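Long-range contact in carboxylesterase (Est-2) (Archaeoglobus fulgidus, PDB 5FRD), which probably hydrolyses carboxylic esters, as an esterase of the alpha/beta hydrolase family, and binds coenzyme A near its active site: residues S15-Y26 with Q40-D50. Sequence-based numbering, arbitrary orientation. Where two conformers were deposited one is given.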
ATOM      1  N   SER A  15     -13.949   6.990  -3.715  1.00 12.05           N
ATOM      2  CA  SER A  15     -13.209   8.207  -3.987  1.00 12.31           C
ATOM      3  C   SER A  15     -11.756   7.886  -4.290  1.00 11.21           C
ATOM      4  O   SER A  15     -11.216   6.913  -3.753  1.00 12.77           O
ATOM      5  CB  SER A  15     -13.285   9.138  -2.800  1.00 12.04           C
ATOM      6  OG  SER A  15     -12.813  10.440  -3.168  1.00 13.89           O
ATOM      7  N   LEU A  16     -11.176   8.686  -5.150  1.00 11.37           N
ATOM      8  CA  LEU A  16      -9.735   8.624  -5.440  1.00 11.07           C
ATOM      9  C   LEU A  16      -9.162  10.018  -5.459  1.00 12.32           C
ATOM     10  O   LEU A  16      -9.841  10.978  -5.790  1.00 12.36           O
ATOM     11  CB  LEU A  16      -9.430   7.911  -6.755  1.00 12.50           C
ATOM     12  CG  LEU A  16     -10.008   6.492  -6.909  1.00 11.89           C
ATOM     13  CD1 LEU A  16     -11.358   6.499  -7.641  1.00 13.90           C
ATOM     14  CD2 LEU A  16      -9.063   5.581  -7.650  1.00 12.50           C
ATOM     15  N   LEU A  17      -7.863  10.113  -5.180  1.00 11.84           N
ATOM     16  CA  LEU A  17      -7.101  11.324  -5.450  1.00 12.10           C
ATOM     17  C   LEU A  17      -6.327  11.101  -6.718  1.00 11.45           C
ATOM     18  O   LEU A  17      -5.804  10.007  -6.965  1.00 13.20           O
ATOM     19  CB  LEU A  17      -6.146  11.656  -4.312  1.00 12.80           C
ATOM     20  CG  LEU A  17      -6.782  12.063  -3.011  1.00 13.94           C
ATOM     21  CD1 LEU A  17      -5.690  12.298  -1.975  1.00 15.57           C
ATOM     22  CD2 LEU A  17      -7.659  13.295  -3.158  1.00 17.26           C
ATOM     23  N   LYS A  18      -6.184  12.132  -7.536  1.00 12.38           N
ATOM     24  CA  LYS A  18      -5.405  12.024  -8.758  0.55 14.64           C
ATOM     25  C   LYS A  18      -4.517  13.229  -8.970  1.00 13.66           C
ATOM     26  O   LYS A  18      -4.870  14.352  -8.650  1.00 15.83           O
ATOM     27  CB  LYS A  18      -6.243  11.847 -10.002  0.55 16.69           C
ATOM     28  CG  LYS A  18      -7.183  12.989 -10.261  0.55 15.07           C
ATOM     29  CD  LYS A  18      -8.012  12.761 -11.522  0.55 15.23           C
ATOM     30  CE  LYS A  18      -7.256  13.131 -12.783  0.55 25.49           C
ATOM     31  NZ  LYS A  18      -8.089  12.840 -13.991  0.55 25.17           N
ATOM     32  N   GLY A  19      -3.330  12.939  -9.454  1.00 13.22           N
ATOM     33  CA  GLY A  19      -2.395  13.937  -9.934  1.00 14.75           C
ATOM     34  C   GLY A  19      -2.365  13.968 -11.426  1.00 16.68           C
ATOM     35  O   GLY A  19      -3.378  13.663 -12.077  1.00 16.70           O
ATOM     36  N   ARG A  20      -1.220  14.296 -12.012  1.00 17.09           N
ATOM     37  CA  ARG A  20      -1.131  14.341 -13.471  0.50 19.08           C
ATOM     38  C   ARG A  20      -1.381  12.954 -14.039  1.00 19.32           C
ATOM     39  O   ARG A  20      -1.142  11.924 -13.368  1.00 16.43           O
ATOM     40  CB  ARG A  20       0.204  14.930 -13.968  0.50 29.54           C
ATOM     41  CG  ARG A  20       1.466  14.127 -13.698  0.50 32.61           C
ATOM     42  CD  ARG A  20       2.714  14.909 -14.121  0.50 48.35           C
ATOM     43  NE  ARG A  20       3.941  14.386 -13.522  0.50 52.15           N
ATOM     44  CZ  ARG A  20       4.690  13.453 -14.094  0.50 25.17           C
ATOM     45  NH1 ARG A  20       4.308  12.949 -15.253  0.50 29.65           N
ATOM     46  NH2 ARG A  20       5.797  13.017 -13.511  0.50 28.45           N
ATOM     47  N   GLU A  21      -1.905  12.903 -15.261  1.00 22.32           N
ATOM     48  CA  GLU A  21      -2.235  11.624 -15.866  0.50 24.66           C
ATOM     49  C   GLU A  21      -0.965  10.758 -15.956  1.00 20.01           C
ATOM     50  O   GLU A  21       0.072  11.183 -16.420  1.00 24.59           O
ATOM     51  CB  GLU A  21      -3.026  11.787 -17.178  0.50 23.39           C
ATOM     52  CG  GLU A  21      -3.569  10.463 -17.744  0.50 23.44           C
ATOM     53  CD  GLU A  21      -4.682   9.832 -16.910  0.50 31.44           C
ATOM     54  OE1 GLU A  21      -5.360  10.576 -16.176  0.50 37.85           O
ATOM     55  OE2 GLU A  21      -4.870   8.592 -16.979  0.50 26.17           O
ATOM     56  N   ARG A  22      -1.081   9.536 -15.426  1.00 17.83           N
ATOM     57  CA  ARG A  22       0.006   8.563 -15.435  0.60 18.03           C
ATOM     58  C   ARG A  22      -0.609   7.209 -15.083  1.00 15.17           C
ATOM     59  O   ARG A  22      -1.530   7.134 -14.262  1.00 15.72           O
ATOM     60  CB  ARG A  22       1.075   8.949 -14.399  0.60 18.66           C
ATOM     61  CG  ARG A  22       2.492   8.469 -14.576  0.60 19.77           C
ATOM     62  CD  ARG A  22       3.361   9.488 -15.294  0.60 17.64           C
ATOM     63  NE  ARG A  22       4.669   8.937 -15.664  0.60 20.91           N
ATOM     64  CZ  ARG A  22       5.796   9.077 -14.962  0.60 23.66           C
ATOM     65  NH1 ARG A  22       5.820   9.681 -13.777  0.60 16.45           N
ATOM     66  NH2 ARG A  22       6.918   8.539 -15.440  0.60 29.79           N
ATOM     67  N   LYS A  23      -0.069   6.134 -15.663  1.00 15.41           N
ATOM     68  CA  LYS A  23      -0.603   4.794 -15.437  0.60 16.39           C
ATOM     69  C   LYS A  23       0.025   4.174 -14.186  1.00 14.99           C
ATOM     70  O   LYS A  23       0.766   3.199 -14.246  1.00 15.51           O
ATOM     71  CB  LYS A  23      -0.375   3.909 -16.667  0.60 18.21           C
ATOM     72  CG  LYS A  23      -0.948   4.501 -17.957  0.60 21.18           C
ATOM     73  CD  LYS A  23      -2.447   4.622 -17.898  0.60 19.62           C
ATOM     74  CE  LYS A  23      -3.036   5.044 -19.223  0.60 22.91           C
ATOM     75  NZ  LYS A  23      -4.518   5.060 -19.196  0.60 21.82           N
ATOM     76  N   VAL A  24      -0.316   4.796 -13.043  1.00 14.05           N
ATOM     77  CA  VAL A  24       0.168   4.418 -11.715  1.00 13.82           C
ATOM     78  C   VAL A  24      -1.043   4.453 -10.791  1.00 11.99           C
ATOM     79  O   VAL A  24      -1.813   5.418 -10.828  1.00 13.15           O
ATOM     80  CB  VAL A  24       1.283   5.355 -11.192  1.00 14.22           C
ATOM     81  CG1 VAL A  24       1.849   4.826  -9.871  1.00 14.10           C
ATOM     82  CG2 VAL A  24       2.403   5.474 -12.194  1.00 17.28           C
ATOM     83  N   PHE A  25      -1.208   3.391 -10.006  1.00 11.13           N
ATOM     84  CA  PHE A  25      -2.351   3.205  -9.137  1.00 11.33           C
ATOM     85  C   PHE A  25      -1.876   2.807  -7.742  1.00 11.74           C
ATOM     86  O   PHE A  25      -1.236   1.750  -7.586  1.00 12.56           O
ATOM     87  CB  PHE A  25      -3.285   2.127  -9.729  1.00 12.50           C
ATOM     88  CG  PHE A  25      -4.632   2.058  -9.059  1.00 12.16           C
ATOM     89  CD1 PHE A  25      -5.691   2.853  -9.492  1.00 12.59           C
ATOM     90  CD2 PHE A  25      -4.842   1.200  -8.008  1.00 13.58           C
ATOM     91  CE1 PHE A  25      -6.918   2.775  -8.861  1.00 13.64           C
ATOM     92  CE2 PHE A  25      -6.087   1.131  -7.398  1.00 14.33           C
ATOM     93  CZ  PHE A  25      -7.100   1.923  -7.847  1.00 14.08           C
ATOM     94  N   TYR A  26      -2.174   3.646  -6.735  1.00 10.55           N
ATOM     95  CA  TYR A  26      -1.638   3.463  -5.399  1.00  9.94           C
ATOM     96  C   TYR A  26      -2.692   2.954  -4.443  1.00 10.87           C
ATOM     97  O   TYR A  26      -3.818   3.465  -4.445  1.00 12.02           O
ATOM     98  CB  TYR A  26      -1.120   4.793  -4.825  1.00 10.28           C
ATOM     99  CG  TYR A  26      -0.154   5.577  -5.671  1.00 10.94           C
ATOM    100  CD1 TYR A  26      -0.607   6.457  -6.621  1.00 11.97           C
ATOM    101  CD2 TYR A  26       1.225   5.489  -5.489  1.00 11.99           C
ATOM    102  CE1 TYR A  26       0.250   7.234  -7.374  1.00 13.38           C
ATOM    103  CE2 TYR A  26       2.091   6.231  -6.275  1.00 11.52           C
ATOM    104  CZ  TYR A  26       1.610   7.093  -7.216  1.00 13.20           C
ATOM    105  OH  TYR A  26       2.490   7.853  -7.981  1.00 14.62           O
ATOM    106  N   GLN A  40       3.651  11.445  -3.741  1.00 12.34           N
ATOM    107  CA  GLN A  40       3.818  10.747  -4.996  1.00 12.52           C
ATOM    108  C   GLN A  40       2.851  11.270  -6.063  1.00 12.93           C
ATOM    109  O   GLN A  40       3.220  11.459  -7.222  1.00 13.97           O
ATOM    110  CB  GLN A  40       3.607   9.235  -4.817  1.00 13.02           C
ATOM    111  CG  GLN A  40       4.718   8.544  -4.040  1.00 13.49           C
ATOM    112  CD  GLN A  40       4.809   8.977  -2.589  1.00 13.59           C
ATOM    113  OE1 GLN A  40       3.837   8.910  -1.852  1.00 13.84           O
ATOM    114  NE2 GLN A  40       6.040   9.428  -2.137  1.00 13.95           N
ATOM    115  N   LEU A  41       1.623  11.553  -5.646  1.00 12.38           N
ATOM    116  CA  LEU A  41       0.613  12.021  -6.582  1.00 13.34           C
ATOM    117  C   LEU A  41       1.025  13.334  -7.220  1.00 15.57           C
ATOM    118  O   LEU A  41       0.826  13.512  -8.417  1.00 15.61           O
ATOM    119  CB  LEU A  41      -0.742  12.157  -5.911  1.00 13.54           C
ATOM    120  CG  LEU A  41      -1.390  10.828  -5.551  1.00 13.46           C
ATOM    121  CD1 LEU A  41      -2.455  11.057  -4.508  1.00 15.22           C
ATOM    122  CD2 LEU A  41      -1.966  10.167  -6.802  1.00 15.66           C
ATOM    123  N   THR A  42       1.614  14.222  -6.430  1.00 15.02           N
ATOM    124  CA  THR A  42       2.010  15.555  -6.914  1.00 16.66           C
ATOM    125  C   THR A  42       3.244  15.520  -7.797  1.00 20.14           C
ATOM    126  O   THR A  42       3.380  16.371  -8.683  1.00 24.77           O
ATOM    127  CB  THR A  42       2.201  16.554  -5.755  1.00 19.34           C
ATOM    128  OG1 THR A  42       3.200  16.042  -4.862  1.00 20.84           O
ATOM    129  CG2 THR A  42       0.920  16.836  -5.034  1.00 18.59           C
ATOM    130  N   ALA A  43       4.127  14.556  -7.594  1.00 15.31           N
ATOM    131  CA  ALA A  43       5.382  14.494  -8.337  1.00 16.51           C
ATOM    132  C   ALA A  43       5.372  13.522  -9.483  1.00 18.46           C
ATOM    133  O   ALA A  43       5.865  13.830 -10.552  1.00 23.28           O
ATOM    134  CB  ALA A  43       6.539  14.169  -7.387  1.00 18.85           C
ATOM    135  N   ILE A  44       4.822  12.340  -9.261  1.00 17.12           N
ATOM    136  CA  ILE A  44       4.816  11.253 -10.228  0.60 16.85           C
ATOM    137  C   ILE A  44       3.503  11.210 -10.982  1.00 16.58           C
ATOM    138  O   ILE A  44       3.509  10.969 -12.188  1.00 18.21           O
ATOM    139  CB  ILE A  44       5.056   9.927  -9.511  0.60 19.37           C
ATOM    140  CG1 ILE A  44       6.518   9.959  -9.017  0.60 27.65           C
ATOM    141  CG2 ILE A  44       4.788   8.733 -10.409  0.60 19.92           C
ATOM    142  CD1 ILE A  44       6.881   8.833  -8.114  0.60 26.47           C
ATOM    143  N   GLY A  45       2.401  11.480 -10.286  1.00 14.52           N
ATOM    144  CA  GLY A  45       1.082  11.405 -10.902  1.00 15.79           C
ATOM    145  C   GLY A  45       0.396  10.099 -10.628  1.00 14.37           C
ATOM    146  O   GLY A  45       0.867   9.290  -9.838  1.00 15.30           O
ATOM    147  N   GLY A  46      -0.727   9.906 -11.308  1.00 13.00           N
ATOM    148  CA  GLY A  46      -1.526   8.703 -11.166  1.00 14.00           C
ATOM    149  C   GLY A  46      -2.747   8.899 -10.286  1.00 12.12           C
ATOM    150  O   GLY A  46      -3.161  10.021  -9.993  1.00 13.20           O
ATOM    151  N   TYR A  47      -3.303   7.784  -9.830  1.00 11.35           N
ATOM    152  CA  TYR A  47      -4.499   7.736  -8.997  1.00 11.81           C
ATOM    153  C   TYR A  47      -4.267   6.932  -7.738  1.00 11.20           C
ATOM    154  O   TYR A  47      -3.686   5.840  -7.812  1.00 11.87           O
ATOM    155  CB  TYR A  47      -5.638   7.031  -9.754  1.00 12.03           C
ATOM    156  CG  TYR A  47      -6.344   7.805 -10.820  1.00 11.82           C
ATOM    157  CD1 TYR A  47      -5.773   7.942 -12.064  1.00 14.56           C
ATOM    158  CD2 TYR A  47      -7.576   8.383 -10.589  1.00 14.32           C
ATOM    159  CE1 TYR A  47      -6.457   8.641 -13.099  1.00 15.51           C
ATOM    160  CE2 TYR A  47      -8.264   9.057 -11.604  1.00 15.96           C
ATOM    161  CZ  TYR A  47      -7.680   9.181 -12.815  1.00 14.42           C
ATOM    162  OH  TYR A  47      -8.361   9.837 -13.848  1.00 21.18           O
ATOM    163  N   ALA A  48      -4.752   7.433  -6.607  1.00 10.34           N
ATOM    164  CA  ALA A  48      -4.704   6.720  -5.333  1.00 10.70           C
ATOM    165  C   ALA A  48      -6.108   6.478  -4.828  1.00 11.45           C
ATOM    166  O   ALA A  48      -6.886   7.418  -4.689  1.00 12.21           O
ATOM    167  CB  ALA A  48      -3.907   7.501  -4.290  1.00 11.72           C
ATOM    168  N   ILE A  49      -6.428   5.219  -4.571  1.00 11.44           N
ATOM    169  CA  ILE A  49      -7.759   4.875  -4.091  1.00 11.59           C
ATOM    170  C   ILE A  49      -7.960   5.184  -2.616  1.00 13.08           C
ATOM    171  O   ILE A  49      -7.045   5.011  -1.814  1.00 12.51           O
ATOM    172  CB  ILE A  49      -8.038   3.401  -4.390  1.00 11.82           C
ATOM    173  CG1 ILE A  49      -9.517   3.054  -4.188  1.00 14.70           C
ATOM    174  CG2 ILE A  49      -7.146   2.474  -3.582  1.00 14.14           C
ATOM    175  CD1 ILE A  49      -9.897   1.642  -4.649  1.00 14.04           C
ATOM    176  N   ASP A  50      -9.160   5.611  -2.221  1.00 11.58           N
ATOM    177  CA  ASP A  50      -9.620   5.443  -0.835  1.00 13.34           C
ATOM    178  C   ASP A  50     -10.351   4.102  -0.785  1.00 13.12           C
ATOM    179  O   ASP A  50     -11.422   3.983  -1.398  1.00 12.87           O
ATOM    180  CB  ASP A  50     -10.633   6.537  -0.423  1.00 12.42           C
ATOM    181  CG  ASP A  50     -10.036   7.876  -0.093  1.00 14.90           C
ATOM    182  OD1 ASP A  50      -8.880   7.960   0.363  1.00 15.39           O
ATOM    183  OD2 ASP A  50     -10.819   8.885  -0.158  1.00 15.51           O
TER
HETATM  184  O   HOH W   1       1.069  15.196 -10.531  1.00 22.94           O
HETATM  185  O   HOH W   2      -7.811   8.778 -16.271  1.00 29.55           O
HETATM  186  O   HOH W   3      -4.385   4.572  -1.891  1.00 11.89           O
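Strand 47-49 of the alpha/beta hydrolase sheet runs between strands 12-18 and 24-27, antiparallel to the first and parallel to the second; with 24-27 and helix 38-43 it forms a beta-alpha-beta unit. Leu17 and Ala48 make a hydrogen-bonded antiparallel pair, Ala48 N to Leu17 O at 2.8 Å, while on the other edge Tyr26 N reaches Tyr47 O at 2.9 Å. Gly45 and Gly46, both with positive phi, lead from the helix into the strand; a CB would clash with Arg20 O at Gly45 and with Val24 O at Gly46.

With CG anti to the carbonyl carbon (chi1 -52°), the Tyr26 ring reaches back alongside this turn, edge-on to Gly45 O, to which Tyr26 OH donates at 2.9 Å. Leu41 CD2 packs against Tyr26 CE1 at 3.7 Å, and Gln40 CB and Ile44 CG2 close around the hydroxyl. A phenylalanine here would probably leave Gly45 O without this donor and the turn less firmly tied to the sheet.

On the other sheet face, Lys18 CB sits over the Tyr47 ring, and in the conformer given Lys18 NZ meets Tyr47 OH at 3.0 Å. Arg22 NH1 donates to a lone pair of Ile44 O, which lies in the Arg22 guanidinium plane; NE bonds to Ala252 O and NH2 salt-bridges Glu243. With Arg20 NH2 on Ala43 O, two arginines and a tyrosine thus hydrogen-bond three successive carbonyls where helix gives way to strand.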